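Local atomic coordinates of protein of Unknown Function (DUF1696) with Pleckstrin-homology Domains (Shewanella loihica PV-4, PDB entry 3DCX), a protein that is of unknown function but folds as a bacterial pleckstrin-homology domain, several copies of which assemble together in the crystal. Residues H60-Y64 and K65-H69; V38-K42 and R43-I47; K101-V105 and V106-K110. All coordinates share one frame; numbering follows the deposited sequence.

The three contacts are local: a hairpin turn (interaction 2), a 3-10 turn between two sheets (interaction 1) and the N-cap of the C-terminal helix (interaction 3). Interactions 2 and 1 have centres about 9 Å apart and touch, with probable hydrogen bonds between Y64 OH and T40 O (2.7 Å) and between V62 N and L44 O (2.7 Å), the latter on neighbouring strands. Interaction 3 starts the C-terminal helix, which meets the hairpin of interaction 2 where I108 CG1 packs on F39 CZ at 4.1 Å; interactions 1 and 3 stay about 7 Å apart at their nearest atoms. Bound 2-methyl-2,4-pentanediol, probably from the crystallisation liquor, lies near F39 and Q109.

Interaction 1 (H60-Y64 and K65-H69)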
ATOM      1  N   HIS A  60      13.510   2.550  15.494  1.00 24.79           N
ATOM      2  CA  HIS A  60      12.536   2.108  14.524  1.00 26.12           C
ATOM      3  C   HIS A  60      11.361   3.086  14.551  1.00 25.09           C
ATOM      4  O   HIS A  60      10.645   3.195  15.556  1.00 25.46           O
ATOM      5  CB  HIS A  60      12.100   0.684  14.860  1.00 27.50           C
ATOM      6  CG  HIS A  60      11.225   0.061  13.824  1.00 28.86           C
ATOM      7  ND1 HIS A  60      10.490  -1.076  14.068  1.00 41.80           N
ATOM      8  CD2 HIS A  60      10.904   0.455  12.572  1.00 33.68           C
ATOM      9  CE1 HIS A  60       9.785  -1.378  12.989  1.00 47.44           C
ATOM     10  NE2 HIS A  60      10.017  -0.462  12.068  1.00 32.45           N
ATOM     11  N   SER A  61      11.169   3.799  13.447  1.00 23.64           N
ATOM     12  CA  SER A  61      10.005   4.692  13.275  1.00 24.79           C
ATOM     13  C   SER A  61       8.835   3.983  12.609  1.00 25.82           C
ATOM     14  O   SER A  61       8.967   3.425  11.495  1.00 23.38           O
ATOM     15  CB  SER A  61      10.379   5.921  12.453  1.00 24.81           C
ATOM     16  OG  SER A  61      11.402   6.668  13.093  1.00 24.83           O
ATOM     17  N   VAL A  62       7.692   4.000  13.296  1.00 25.47           N
ATOM     18  CA  VAL A  62       6.456   3.478  12.748  1.00 26.01           C
ATOM     19  C   VAL A  62       5.451   4.611  12.608  1.00 24.83           C
ATOM     20  O   VAL A  62       4.808   4.977  13.601  1.00 24.53           O
ATOM     21  CB  VAL A  62       5.865   2.350  13.583  1.00 25.83           C
ATOM     22  CG1 VAL A  62       4.727   1.681  12.770  1.00 24.55           C
ATOM     23  CG2 VAL A  62       6.948   1.350  13.936  1.00 23.41           C
ATOM     24  N   PRO A  63       5.340   5.190  11.398  1.00 23.95           N
ATOM     25  CA  PRO A  63       4.315   6.205  11.199  1.00 25.46           C
ATOM     26  C   PRO A  63       2.956   5.586  11.457  1.00 25.75           C
ATOM     27  O   PRO A  63       2.746   4.395  11.195  1.00 23.32           O
ATOM     28  CB  PRO A  63       4.488   6.621   9.731  1.00 26.99           C
ATOM     29  CG  PRO A  63       5.878   6.187   9.370  1.00 26.95           C
ATOM     30  CD  PRO A  63       6.121   4.958  10.172  1.00 25.90           C
ATOM     31  N   TYR A  64       2.038   6.378  11.978  1.00 25.67           N
ATOM     32  CA  TYR A  64       0.729   5.858  12.320  1.00 25.24           C
ATOM     33  C   TYR A  64       0.028   5.337  11.086  1.00 26.11           C
ATOM     34  O   TYR A  64      -0.711   4.370  11.157  1.00 23.81           O
ATOM     35  CB  TYR A  64      -0.103   6.918  13.020  1.00 24.58           C
ATOM     36  CG  TYR A  64       0.404   7.246  14.395  1.00 24.13           C
ATOM     37  CD1 TYR A  64       0.227   6.373  15.464  1.00 27.42           C
ATOM     38  CD2 TYR A  64       1.055   8.439  14.633  1.00 24.56           C
ATOM     39  CE1 TYR A  64       0.689   6.697  16.752  1.00 28.42           C
ATOM     40  CE2 TYR A  64       1.539   8.762  15.908  1.00 27.00           C
ATOM     41  CZ  TYR A  64       1.356   7.895  16.962  1.00 28.87           C
ATOM     42  OH  TYR A  64       1.833   8.255  18.217  1.00 26.97           O
ATOM     43  N   LYS A  65       0.305   5.944   9.935  1.00 27.90           N
ATOM     44  CA  LYS A  65      -0.347   5.533   8.676  1.00 30.48           C
ATOM     45  C   LYS A  65       0.066   4.127   8.214  1.00 29.83           C
ATOM     46  O   LYS A  65      -0.600   3.535   7.376  1.00 28.15           O
ATOM     47  CB  LYS A  65      -0.144   6.588   7.584  1.00 33.73           C
ATOM     48  CG  LYS A  65       1.300   6.915   7.279  1.00 38.80           C
ATOM     49  CD  LYS A  65       1.528   8.387   6.890  1.00 46.86           C
ATOM     50  CE  LYS A  65       3.043   8.698   6.723  1.00 46.76           C
ATOM     51  NZ  LYS A  65       3.743   7.749   5.807  1.00 49.99           N
ATOM     52  N   ALA A  66       1.128   3.580   8.803  1.00 26.03           N
ATOM     53  CA  ALA A  66       1.587   2.205   8.510  1.00 26.95           C
ATOM     54  C   ALA A  66       0.885   1.163   9.379  1.00 26.78           C
ATOM     55  O   ALA A  66       1.013  -0.047   9.148  1.00 27.35           O
ATOM     56  CB  ALA A  66       3.087   2.106   8.734  1.00 25.26           C
ATOM     57  N   ILE A  67       0.194   1.616  10.420  1.00 25.79           N
ATOM     58  CA  ILE A  67      -0.516   0.719  11.328  1.00 26.02           C
ATOM     59  C   ILE A  67      -1.860   0.441  10.680  1.00 24.56           C
ATOM     60  O   ILE A  67      -2.767   1.281  10.700  1.00 27.24           O
ATOM     61  CB  ILE A  67      -0.712   1.322  12.740  1.00 26.74           C
ATOM     62  CG1 ILE A  67       0.616   1.712  13.376  1.00 30.37           C
ATOM     63  CG2 ILE A  67      -1.385   0.338  13.626  1.00 27.04           C
ATOM     64  CD1 ILE A  67       0.463   2.530  14.639  1.00 29.27           C
ATOM     65  N   THR A  68      -1.994  -0.729  10.089  1.00 22.75           N
ATOM     66  CA  THR A  68      -3.161  -1.047   9.267  1.00 21.25           C
ATOM     67  C   THR A  68      -4.349  -1.517  10.112  1.00 22.95           C
ATOM     68  O   THR A  68      -5.520  -1.395   9.722  1.00 24.63           O
ATOM     69  CB  THR A  68      -2.794  -2.123   8.251  1.00 22.31           C
ATOM     70  OG1 THR A  68      -2.312  -3.269   8.955  1.00 25.77           O
ATOM     71  CG2 THR A  68      -1.683  -1.607   7.307  1.00 22.55           C
ATOM     72  N   HIS A  69      -4.040  -2.083  11.265  1.00 22.57           N
ATOM     73  CA  HIS A  69      -5.036  -2.460  12.254  1.00 21.16           C
ATOM     74  C   HIS A  69      -4.321  -2.775  13.563  1.00 21.61           C
ATOM     75  O   HIS A  69      -3.083  -2.874  13.618  1.00 21.00           O
ATOM     76  CB  HIS A  69      -5.984  -3.582  11.764  1.00 21.76           C
ATOM     77  CG  HIS A  69      -5.337  -4.877  11.360  1.00 24.97           C
ATOM     78  ND1 HIS A  69      -5.706  -6.089  11.907  1.00 20.31           N
ATOM     79  CD2 HIS A  69      -4.416  -5.166  10.410  1.00 23.18           C
ATOM     80  CE1 HIS A  69      -5.004  -7.052  11.348  1.00 26.69           C
ATOM     81  NE2 HIS A  69      -4.211  -6.518  10.438  1.00 21.31           N
TER
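Y64 O accepts the backbone N-H of I67 at 3.0 Å from N to O, and one residue earlier P63 O accepts A66 N at 3.0 Å. The two bonds repeat each other: each spans three residues, and each donor stands well above its carbonyl plane, by 55° at P63 and 57° at Y64, as expected when the chain coils in a short 3-10 turn. This turn carries the chain from strand 56-63 of one sheet to strand 67-73 of the other.

The side chains divide between two sides of the coil. Y64 and I67 lie alongside one another and point the same way, with I67 CD1 meeting Y64 CD1 obliquely at 3.9 Å. I67 holds CG1 anti to its own carbonyl carbon (chi1 -57°), which puts CD1 beside the Y64 ring. The I67 side chain crosses that of V62 at about a right angle, CG1 of I67 lying 4.2 Å from CG1 of V62. Replaced by an alanine, I67 would probably leave a gap beside the Y64 ring and deprive V62 of one apolar neighbour. K65, by contrast, bends its chain over the proline, bringing CE to 3.9 Å from P63 CB. A66 CB lies 3.4 Å from P63 O.

The two backbone N-H groups are thus satisfied locally, consistent with a compact link between the sheets with V62, A66 and I67 buried, while the K65 amine reaches S116 O of a second subunit and bonds to it.

Interaction 2 (V38-K42 and R43-I47); sequences VFTNK and RLILI
Strands 35-40 and 43-50 form an antiparallel hairpin, in which V38 and I45 are a hydrogen-bonded pair with both bonds, V38 N to I45 O and I45 N to V38 O, at 2.9 Å, and F39 and L44 the next, non-hydrogen-bonded pair. A third backbone bond joins T40 N to R43 O at 2.9 Å.

On one face of the sheet F39 and L44 lie alongside one another. L44 CD2 comes obliquely against the F39 ring, a tight 3.3 Å from CD2 of F39, and T111 and I112 of helix 105-116 also touch F39. On the opposite face V38 CB meets I45 CB at 4.1 Å. From the same isoleucine, I45 CD1 reaches across to T40 CG2 at 3.9 Å.

The turn is organised by the hydroxyl of T40. Placed between the backbone N and carbonyl carbon (chi1 90°), OG1 points into the bend, where it accepts K42 N at 2.9 Å, which defines an ST turn, and R43 N at 3.0 Å, with 144° at the hydrogen. It has a third hydrogen-bond partner in E24 OE2. The R43 chain runs extended past this hydroxyl, and one face of its guanidinium, off its centre, is met by I45 CD1 3.7 Å above the plane. The same group forms a salt bridge with E24 and bonds to S61 OG.

R43 N is satisfied by OG1 rather than by T40 O. The E24 carboxylate joins both the threonine and the arginine, and its negative charge would probably be balanced by the guanidinium, so that this polar cluster can sit buried at the end of the hairpin.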
ATOM      1  N   VAL A  38       8.099   5.573  22.190  1.00 27.56           N
ATOM      2  CA  VAL A  38       7.795   6.998  22.125  1.00 28.26           C
ATOM      3  C   VAL A  38       6.635   7.224  21.167  1.00 27.06           C
ATOM      4  O   VAL A  38       6.644   6.695  20.057  1.00 27.80           O
ATOM      5  CB  VAL A  38       9.034   7.790  21.714  1.00 27.14           C
ATOM      6  CG1 VAL A  38       8.733   9.309  21.631  1.00 23.97           C
ATOM      7  CG2 VAL A  38      10.152   7.498  22.702  1.00 24.77           C
ATOM      8  N   PHE A  39       5.620   7.931  21.638  1.00 25.28           N
ATOM      9  CA  PHE A  39       4.510   8.359  20.782  1.00 26.22           C
ATOM     10  C   PHE A  39       4.711   9.798  20.420  1.00 25.97           C
ATOM     11  O   PHE A  39       4.704  10.665  21.295  1.00 24.46           O
ATOM     12  CB  PHE A  39       3.161   8.248  21.486  1.00 25.83           C
ATOM     13  CG  PHE A  39       2.791   6.869  21.873  1.00 26.44           C
ATOM     14  CD1 PHE A  39       3.369   6.267  22.999  1.00 33.54           C
ATOM     15  CD2 PHE A  39       1.842   6.166  21.144  1.00 31.14           C
ATOM     16  CE1 PHE A  39       3.018   4.970  23.366  1.00 31.61           C
ATOM     17  CE2 PHE A  39       1.479   4.867  21.501  1.00 30.46           C
ATOM     18  CZ  PHE A  39       2.059   4.272  22.605  1.00 32.65           C
ATOM     19  N   THR A  40       4.891  10.069  19.135  1.00 26.48           N
ATOM     20  CA  THR A  40       4.860  11.437  18.658  1.00 25.78           C
ATOM     21  C   THR A  40       3.488  11.715  18.018  1.00 26.06           C
ATOM     22  O   THR A  40       2.589  10.874  18.054  1.00 25.84           O
ATOM     23  CB  THR A  40       6.015  11.720  17.716  1.00 24.21           C
ATOM     24  OG1 THR A  40       5.634  11.425  16.351  1.00 24.94           O
ATOM     25  CG2 THR A  40       7.266  10.947  18.161  1.00 22.98           C
ATOM     26  N   ASN A  41       3.297  12.905  17.471  1.00 27.66           N
ATOM     27  CA  ASN A  41       2.081  13.140  16.689  1.00 28.00           C
ATOM     28  C   ASN A  41       2.116  12.565  15.247  1.00 28.75           C
ATOM     29  O   ASN A  41       1.135  12.671  14.527  1.00 27.02           O
ATOM     30  CB  ASN A  41       1.685  14.621  16.686  1.00 27.80           C
ATOM     31  CG  ASN A  41       2.701  15.507  16.059  1.00 30.65           C
ATOM     32  OD1 ASN A  41       3.867  15.148  15.882  1.00 27.46           O
ATOM     33  ND2 ASN A  41       2.269  16.702  15.722  1.00 32.05           N
ATOM     34  N   LYS A  42       3.235  11.965  14.850  1.00 29.97           N
ATOM     35  CA  LYS A  42       3.452  11.440  13.490  1.00 29.05           C
ATOM     36  C   LYS A  42       3.817   9.951  13.433  1.00 27.69           C
ATOM     37  O   LYS A  42       3.644   9.299  12.404  1.00 25.55           O
ATOM     38  CB  LYS A  42       4.599  12.190  12.847  1.00 29.91           C
ATOM     39  CG  LYS A  42       4.474  13.685  12.830  1.00 32.58           C
ATOM     40  CD  LYS A  42       3.563  14.158  11.759  1.00 40.52           C
ATOM     41  CE  LYS A  42       3.694  15.658  11.578  1.00 46.49           C
ATOM     42  NZ  LYS A  42       2.385  16.218  11.224  1.00 47.89           N
ATOM     43  N   ARG A  43       4.379   9.431  14.509  1.00 25.39           N
ATOM     44  CA  ARG A  43       4.903   8.064  14.498  1.00 25.08           C
ATOM     45  C   ARG A  43       5.122   7.537  15.893  1.00 24.78           C
ATOM     46  O   ARG A  43       5.172   8.286  16.856  1.00 24.93           O
ATOM     47  CB  ARG A  43       6.260   8.021  13.756  1.00 24.93           C
ATOM     48  CG  ARG A  43       7.286   8.981  14.354  1.00 23.01           C
ATOM     49  CD  ARG A  43       8.730   8.807  13.852  1.00 25.97           C
ATOM     50  NE  ARG A  43       9.425  10.098  13.999  1.00 25.66           N
ATOM     51  CZ  ARG A  43      10.664  10.362  13.601  1.00 26.42           C
ATOM     52  NH1 ARG A  43      11.440   9.423  13.055  1.00 27.11           N
ATOM     53  NH2 ARG A  43      11.147  11.590  13.755  1.00 26.62           N
ATOM     54  N   LEU A  44       5.327   6.231  15.985  1.00 26.95           N
ATOM     55  CA  LEU A  44       5.982   5.659  17.137  1.00 27.04           C
ATOM     56  C   LEU A  44       7.466   5.586  16.812  1.00 29.78           C
ATOM     57  O   LEU A  44       7.842   5.291  15.666  1.00 30.41           O
ATOM     58  CB  LEU A  44       5.472   4.266  17.427  1.00 27.54           C
ATOM     59  CG  LEU A  44       3.961   4.050  17.382  1.00 29.34           C
ATOM     60  CD1 LEU A  44       3.692   2.550  17.486  1.00 30.99           C
ATOM     61  CD2 LEU A  44       3.237   4.821  18.469  1.00 26.66           C
ATOM     62  N   ILE A  45       8.295   5.870  17.814  1.00 27.68           N
ATOM     63  CA  ILE A  45       9.720   5.597  17.778  1.00 27.58           C
ATOM     64  C   ILE A  45      10.005   4.501  18.812  1.00 30.30           C
ATOM     65  O   ILE A  45       9.709   4.643  20.016  1.00 28.72           O
ATOM     66  CB  ILE A  45      10.573   6.857  18.016  1.00 27.65           C
ATOM     67  CG1 ILE A  45      10.151   7.971  17.062  1.00 27.80           C
ATOM     68  CG2 ILE A  45      12.104   6.546  17.791  1.00 28.50           C
ATOM     69  CD1 ILE A  45      10.766   9.360  17.397  1.00 30.99           C
ATOM     70  N   LEU A  46      10.529   3.376  18.338  1.00 29.54           N
ATOM     71  CA  LEU A  46      10.862   2.287  19.219  1.00 31.22           C
ATOM     72  C   LEU A  46      12.378   2.256  19.321  1.00 29.24           C
ATOM     73  O   LEU A  46      13.073   2.022  18.334  1.00 27.89           O
ATOM     74  CB  LEU A  46      10.299   0.952  18.712  1.00 33.84           C
ATOM     75  CG  LEU A  46       8.867   0.890  18.163  1.00 38.88           C
ATOM     76  CD1 LEU A  46       8.418  -0.552  18.153  1.00 47.75           C
ATOM     77  CD2 LEU A  46       7.899   1.742  18.951  1.00 44.16           C
ATOM     78  N   ILE A  47      12.874   2.554  20.515  1.00 29.19           N
ATOM     79  CA  ILE A  47      14.311   2.600  20.798  1.00 28.78           C
ATOM     80  C   ILE A  47      14.738   1.358  21.573  1.00 29.78           C
ATOM     81  O   ILE A  47      14.417   1.219  22.759  1.00 29.99           O
ATOM     82  CB  ILE A  47      14.668   3.850  21.609  1.00 29.40           C
ATOM     83  CG1 ILE A  47      14.209   5.114  20.859  1.00 27.48           C
ATOM     84  CG2 ILE A  47      16.187   3.866  21.909  1.00 29.29           C
ATOM     85  CD1 ILE A  47      14.460   6.428  21.583  1.00 28.12           C
TER

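Interaction 3 (K101-V105 and V106-K110); sequences KGTDV and VGIQK
I108 N donates to D104 O at 2.7 Å, the shortest hydrogen bond of this contact and a nearly straight one, with an angle of 173° at the hydrogen. At the start of the helix V105 O is met twice by one residue: Q109 N approaches at 3.2 Å and Q109 NE2 at 3.0 Å, from opposite faces of the carbonyl plane. The glutamine chain, extended beyond CG, lies alongside V105, and V105 O is almost within its amide plane; NE2 also bonds to a bound 2-methyl-2,4-pentanediol.

D104 is the N-cap of helix 105-116, the C-terminal helix of the pleckstrin-homology fold. With CG anti to the backbone N (chi1 -169°), the carboxylate end lies close to G107, where OD1 accepts G107 N at 3.2 Å, met from above the carboxylate plane. OD2 lies 3.5 Å from G107 CA. A negative group here would probably interact favourably with the helix dipole.

An apolar contact joins I108 to T103: the two side chains cross obliquely, CD1 of I108 meeting CB of T103 at 3.7 Å. Y30 of strand 26-32 touches both residues, and L99 of strand 95-99 adds to the packing on I108, while T103 OG1 is bonded to K100 O.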
ATOM      1  N   LYS A 101       2.137  -2.467  33.893  1.00 39.31           N
ATOM      2  CA  LYS A 101       1.696  -1.637  35.013  1.00 38.89           C
ATOM      3  C   LYS A 101       2.562  -0.370  35.073  1.00 37.81           C
ATOM      4  O   LYS A 101       3.796  -0.416  34.944  1.00 34.12           O
ATOM      5  CB  LYS A 101       1.725  -2.417  36.329  1.00 39.54           C
ATOM      6  CG  LYS A 101       0.604  -3.449  36.405  1.00 42.00           C
ATOM      7  CD  LYS A 101       0.764  -4.384  37.580  1.00 47.09           C
ATOM      8  CE  LYS A 101      -0.268  -5.502  37.534  1.00 46.97           C
ATOM      9  NZ  LYS A 101      -0.117  -6.347  36.306  1.00 39.92           N
ATOM     10  N   GLY A 102       1.883   0.760  35.218  1.00 36.51           N
ATOM     11  CA  GLY A 102       2.506   2.053  35.030  1.00 37.24           C
ATOM     12  C   GLY A 102       2.148   2.745  33.716  1.00 38.00           C
ATOM     13  O   GLY A 102       2.388   3.950  33.571  1.00 40.47           O
ATOM     14  N   THR A 103       1.612   2.016  32.736  1.00 36.87           N
ATOM     15  CA  THR A 103       1.224   2.659  31.469  1.00 34.22           C
ATOM     16  C   THR A 103      -0.216   3.183  31.582  1.00 33.19           C
ATOM     17  O   THR A 103      -1.024   2.665  32.355  1.00 32.71           O
ATOM     18  CB  THR A 103       1.387   1.732  30.214  1.00 33.34           C
ATOM     19  OG1 THR A 103       0.553   0.585  30.325  1.00 37.61           O
ATOM     20  CG2 THR A 103       2.862   1.288  29.989  1.00 35.87           C
ATOM     21  N   ASP A 104      -0.520   4.249  30.850  1.00 33.06           N
ATOM     22  CA  ASP A 104      -1.902   4.705  30.695  1.00 31.65           C
ATOM     23  C   ASP A 104      -2.522   3.873  29.578  1.00 32.04           C
ATOM     24  O   ASP A 104      -2.438   4.219  28.391  1.00 30.82           O
ATOM     25  CB  ASP A 104      -1.937   6.187  30.340  1.00 32.47           C
ATOM     26  CG  ASP A 104      -3.334   6.789  30.431  1.00 35.05           C
ATOM     27  OD1 ASP A 104      -4.309   6.073  30.755  1.00 37.68           O
ATOM     28  OD2 ASP A 104      -3.453   8.005  30.175  1.00 41.03           O
ATOM     29  N   VAL A 105      -3.118   2.747  29.957  1.00 32.15           N
ATOM     30  CA  VAL A 105      -3.600   1.789  28.963  1.00 32.83           C
ATOM     31  C   VAL A 105      -4.650   2.431  28.060  1.00 32.37           C
ATOM     32  O   VAL A 105      -4.603   2.286  26.844  1.00 32.01           O
ATOM     33  CB  VAL A 105      -4.115   0.510  29.648  1.00 33.23           C
ATOM     34  CG1 VAL A 105      -5.034  -0.295  28.723  1.00 34.34           C
ATOM     35  CG2 VAL A 105      -2.941  -0.298  30.087  1.00 33.20           C
ATOM     36  N   VAL A 106      -5.591   3.152  28.661  1.00 32.36           N
ATOM     37  CA  VAL A 106      -6.622   3.874  27.899  1.00 31.90           C
ATOM     38  C   VAL A 106      -6.030   5.043  27.089  1.00 30.83           C
ATOM     39  O   VAL A 106      -6.409   5.268  25.943  1.00 31.76           O
ATOM     40  CB  VAL A 106      -7.771   4.362  28.822  1.00 33.31           C
ATOM     41  CG1 VAL A 106      -8.617   5.429  28.119  1.00 34.94           C
ATOM     42  CG2 VAL A 106      -8.635   3.183  29.272  1.00 29.56           C
ATOM     43  N   GLY A 107      -5.073   5.768  27.667  1.00 32.10           N
ATOM     44  CA  GLY A 107      -4.426   6.905  26.964  1.00 31.10           C
ATOM     45  C   GLY A 107      -3.586   6.481  25.768  1.00 29.28           C
ATOM     46  O   GLY A 107      -3.613   7.099  24.705  1.00 30.44           O
ATOM     47  N   ILE A 108      -2.843   5.399  25.945  1.00 30.00           N
ATOM     48  CA  ILE A 108      -2.166   4.746  24.844  1.00 30.58           C
ATOM     49  C   ILE A 108      -3.155   4.474  23.710  1.00 28.83           C
ATOM     50  O   ILE A 108      -2.927   4.824  22.574  1.00 31.68           O
ATOM     51  CB  ILE A 108      -1.460   3.430  25.331  1.00 30.17           C
ATOM     52  CG1 ILE A 108      -0.131   3.799  26.011  1.00 27.89           C
ATOM     53  CG2 ILE A 108      -1.264   2.444  24.167  1.00 26.80           C
ATOM     54  CD1 ILE A 108       0.542   2.620  26.716  1.00 32.81           C
ATOM     55  N   GLN A 109      -4.271   3.848  24.028  1.00 29.60           N
ATOM     56  CA  GLN A 109      -5.224   3.475  22.988  1.00 28.93           C
ATOM     57  C   GLN A 109      -5.839   4.717  22.338  1.00 29.21           C
ATOM     58  O   GLN A 109      -6.120   4.724  21.124  1.00 29.10           O
ATOM     59  CB  GLN A 109      -6.321   2.613  23.590  1.00 29.66           C
ATOM     60  CG  GLN A 109      -5.842   1.263  24.092  1.00 31.21           C
ATOM     61  CD  GLN A 109      -6.944   0.520  24.765  1.00 29.09           C
ATOM     62  OE1 GLN A 109      -7.818  -0.031  24.104  1.00 33.03           O
ATOM     63  NE2 GLN A 109      -6.942   0.530  26.096  1.00 27.96           N
ATOM     64  N   LYS A 110      -6.083   5.745  23.154  1.00 29.70           N
ATOM     65  CA  LYS A 110      -6.691   6.992  22.684  1.00 29.82           C
ATOM     66  C   LYS A 110      -5.732   7.713  21.746  1.00 28.61           C
ATOM     67  O   LYS A 110      -6.143   8.226  20.716  1.00 31.01           O
ATOM     68  CB  LYS A 110      -7.048   7.892  23.874  1.00 29.34           C
ATOM     69  CG  LYS A 110      -7.915   9.102  23.528  1.00 33.13           C
ATOM     70  CD  LYS A 110      -8.385   9.815  24.795  1.00 34.04           C
ATOM     71  CE  LYS A 110      -9.613  10.716  24.566  1.00 40.33           C
ATOM     72  NZ  LYS A 110      -9.432  11.688  23.449  1.00 40.20           N
TER